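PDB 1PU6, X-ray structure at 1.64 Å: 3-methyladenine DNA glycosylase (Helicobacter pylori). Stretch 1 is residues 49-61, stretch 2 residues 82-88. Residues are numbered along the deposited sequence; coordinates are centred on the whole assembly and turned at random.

Stretch 1 (49-61) LKSLENLKNAFIL
Stretch 2 82-88: ECVRPSG

Stretch 1 carries the end of a helix, residues 49-57, with phi near -65° and psi near -40° and i to i+4 bonds such as Leu-55 N to Ser-51 O at 3.0 Å. Phe-59 leaves helical values at phi/psi 61/28. Ile-60 N bonds back to Leu-55 O at 3.0 Å and Phe-59 N to Lys-56 O at 3.0 Å, a Schellman motif. In stretch 2 another helix runs out at Glu-82 and Cys-83; Val-84 departs from helical geometry at -94/7, and a 3-10 segment covers 85-87, with Ser-87 N bonded to Val-84 O at 3.2 Å and Gly-88 N to Arg-85 O at 3.1 Å. Gly-88 then takes phi/psi 75/171, where the positive phi favours glycine.

The register is set by two CA-CA approaches, Ser-51 to Val-84 at 4.6 Å and Asn-54 to Cys-83 at 5.3 Å. So close a backbone approach suits the small side chain of Ser-51, whose CA lies 3.7 Å from Cys-83 O. The contact buries 375 Å², both sides summed.

Two hydrogen bonds fix the polar part. Ser-51, chi1 -69° (m), donates from OG to Ser-87 OG at 2.8 Å; Ser-87 meets it with chi1 48° (p) and its CA-to-CB bond toward stretch 1. The same Ser-51 OG is 3.6 Å from Pro-86 CD. Asn-54, chi1 -72° (m) and chi2 -20°, points its CA-to-CB bond toward stretch 2 and sets ND2 3.0 Å from Cys-83 O. The N-H...O angle of 168° is nearly linear, and the bond gives a partner to a carbonyl at the end of its helix, where the regular bonding pattern lapses.

Pro-86, with a C-gamma exo ring, packs against the same helix: its CG is 3.6 Å from Asn-54 ND2, and its CB is 3.7 Å from Lys-50 CB. Lys-50 has chi1 -63° (m), but its side chain is modelled only to CG, so the contact rests on the ordered base of the chain.

Cys-83, chi1 -75° (m), is the centre of the apolar part. Its CB is 3.7 Å from Leu-55 CD2, and its SG is 3.8 Å from Ile-60 CD1 and 4.4 Å from Ala-58 CB. Leu-55 starts sideways, yet chi1 -69° (m) and chi2 171° (t) bring its end nearer, with CD1 4.4 Å from Val-84 CG1 (Val-84 chi1 -55°, m). Ile-60 reaches the sulfur with chi1 -64° (m) and chi2 159° (t), from beyond the helix end. Leu-52, m and t, directs CA-to-CB away from stretch 2.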

# COMPACT_ATOMS: atom_id res chain seq x y z
N LEU A 49 -4.53 -3.72 11.55
CA LEU A 49 -5.39 -2.77 12.25
C LEU A 49 -5.25 -2.86 13.77
O LEU A 49 -5.29 -1.82 14.45
CB LEU A 49 -6.87 -2.85 11.82
CG LEU A 49 -7.14 -2.55 10.35
CD1 LEU A 49 -8.55 -3.02 10.03
CD2 LEU A 49 -7.00 -1.05 10.04
N LYS A 50 -5.02 -4.09 14.28
CA LYS A 50 -4.79 -4.28 15.73
C LYS A 50 -3.47 -3.65 16.22
O LYS A 50 -3.42 -3.05 17.30
CB LYS A 50 -4.86 -5.78 16.13
CG LYS A 50 -6.18 -6.46 15.92
N SER A 51 -2.40 -3.81 15.44
CA SER A 51 -1.12 -3.15 15.74
C SER A 51 -1.30 -1.62 15.71
O SER A 51 -0.80 -0.91 16.58
CB SER A 51 -0.09 -3.54 14.66
OG SER A 51 0.22 -4.93 14.83
N LEU A 52 -1.99 -1.12 14.68
CA LEU A 52 -2.18 0.35 14.60
C LEU A 52 -2.98 0.86 15.82
O LEU A 52 -2.69 1.94 16.36
CB LEU A 52 -2.83 0.76 13.27
CG LEU A 52 -1.95 0.55 12.02
CD1 LEU A 52 -2.79 0.87 10.79
CD2 LEU A 52 -0.72 1.49 12.03
N GLU A 53 -3.95 0.06 16.27
CA GLU A 53 -4.71 0.41 17.46
C GLU A 53 -3.80 0.46 18.69
O GLU A 53 -3.91 1.40 19.48
CB GLU A 53 -5.85 -0.59 17.67
CG GLU A 53 -6.90 -0.11 18.64
CD GLU A 53 -7.91 -1.21 18.97
OE1 GLU A 53 -8.44 -1.87 18.03
OE2 GLU A 53 -8.16 -1.43 20.19
N ASN A 54 -2.89 -0.51 18.84
CA ASN A 54 -1.96 -0.45 19.96
C ASN A 54 -1.10 0.82 19.92
O ASN A 54 -0.85 1.42 20.97
CB ASN A 54 -1.03 -1.70 19.98
CG ASN A 54 -1.76 -2.99 20.41
OD1 ASN A 54 -2.84 -2.96 21.04
ND2 ASN A 54 -1.15 -4.13 20.08
N LEU A 55 -0.65 1.20 18.71
CA LEU A 55 0.19 2.40 18.53
C LEU A 55 -0.57 3.67 18.90
O LEU A 55 -0.01 4.59 19.54
CB LEU A 55 0.73 2.51 17.08
CG LEU A 55 1.77 1.43 16.73
CD1 LEU A 55 2.08 1.51 15.24
CD2 LEU A 55 3.06 1.66 17.54
N LYS A 56 -1.85 3.72 18.55
CA LYS A 56 -2.68 4.89 18.91
C LYS A 56 -3.03 4.92 20.38
O LYS A 56 -3.01 5.99 21.00
CB LYS A 56 -3.96 4.97 18.06
CG LYS A 56 -3.63 5.19 16.60
CD LYS A 56 -4.83 4.94 15.70
CE LYS A 56 -4.47 5.31 14.27
NZ LYS A 56 -5.70 5.65 13.42
N ASN A 57 -3.29 3.76 20.95
CA ASN A 57 -3.64 3.67 22.37
C ASN A 57 -2.47 3.98 23.30
O ASN A 57 -2.67 4.34 24.48
CB ASN A 57 -4.16 2.26 22.66
CG ASN A 57 -5.58 1.99 22.10
OD1 ASN A 57 -6.04 0.84 22.16
ND2 ASN A 57 -6.27 3.02 21.54
N ALA A 58 -1.24 3.81 22.80
CA ALA A 58 -0.03 4.17 23.54
C ALA A 58 0.41 5.59 23.21
O ALA A 58 1.43 6.06 23.75
CB ALA A 58 1.12 3.17 23.24
N PHE A 59 -0.33 6.28 22.32
CA PHE A 59 0.02 7.66 21.89
C PHE A 59 1.38 7.80 21.22
O PHE A 59 2.02 8.86 21.23
CB PHE A 59 -0.21 8.73 23.02
CG PHE A 59 -1.58 8.62 23.63
CD1 PHE A 59 -1.78 8.05 24.88
CD2 PHE A 59 -2.70 9.03 22.89
CE1 PHE A 59 -3.05 7.91 25.42
CE2 PHE A 59 -4.01 8.90 23.43
CZ PHE A 59 -4.18 8.33 24.68
N ILE A 60 1.79 6.71 20.58
CA ILE A 60 2.94 6.76 19.71
C ILE A 60 2.56 7.44 18.38
O ILE A 60 3.35 8.24 17.79
CB ILE A 60 3.47 5.35 19.50
CG1 ILE A 60 3.98 4.78 20.84
CG2 ILE A 60 4.59 5.36 18.45
CD1 ILE A 60 4.07 3.20 20.87
N LEU A 61 1.38 7.09 17.89
CA LEU A 61 0.83 7.67 16.65
C LEU A 61 -0.32 8.61 17.05
O LEU A 61 -1.29 8.14 17.67
CB LEU A 61 0.32 6.50 15.80
CG LEU A 61 -0.33 6.57 14.38
CD1 LEU A 61 0.49 7.31 13.32
CD2 LEU A 61 -0.58 5.15 13.85
N GLU A 82 6.48 -4.78 21.13
CA GLU A 82 5.28 -5.15 21.89
C GLU A 82 4.00 -4.65 21.23
O GLU A 82 3.02 -5.43 21.08
CB GLU A 82 5.37 -4.69 23.35
N CYS A 83 3.99 -3.38 20.77
CA CYS A 83 2.81 -2.84 20.09
C CYS A 83 2.45 -3.55 18.80
O CYS A 83 1.28 -3.70 18.46
CB CYS A 83 2.99 -1.35 19.76
SG CYS A 83 2.82 -0.33 21.21
N VAL A 84 3.47 -3.99 18.05
CA VAL A 84 3.18 -4.58 16.74
C VAL A 84 3.06 -6.13 16.78
O VAL A 84 3.00 -6.77 15.75
CB VAL A 84 4.14 -4.03 15.61
CG1 VAL A 84 4.05 -2.44 15.56
CG2 VAL A 84 5.63 -4.50 15.78
N ARG A 85 3.07 -6.72 17.97
CA ARG A 85 2.88 -8.15 18.08
C ARG A 85 1.74 -8.75 17.22
O ARG A 85 1.90 -9.83 16.65
CB ARG A 85 2.67 -8.52 19.57
CG ARG A 85 3.72 -9.34 20.12
CD ARG A 85 3.40 -9.85 21.55
NE ARG A 85 3.17 -11.30 21.69
CZ ARG A 85 2.72 -11.90 22.84
NH1 ARG A 85 2.40 -11.19 23.95
NH2 ARG A 85 2.56 -13.23 22.91
N PRO A 86 0.55 -8.11 17.16
CA PRO A 86 -0.57 -8.71 16.42
C PRO A 86 -0.34 -9.01 14.94
O PRO A 86 -0.91 -10.00 14.45
CB PRO A 86 -1.71 -7.71 16.59
CG PRO A 86 -1.41 -6.93 17.78
CD PRO A 86 0.14 -6.88 17.86
N SER A 87 0.51 -8.23 14.28
CA SER A 87 0.79 -8.41 12.85
C SER A 87 2.01 -9.28 12.56
O SER A 87 2.43 -9.42 11.40
CB SER A 87 0.83 -7.04 12.07
OG SER A 87 1.64 -6.07 12.72
N GLY A 88 2.53 -9.93 13.61
CA GLY A 88 3.53 -10.98 13.46
C GLY A 88 4.92 -10.49 13.12
O GLY A 88 5.13 -9.30 12.77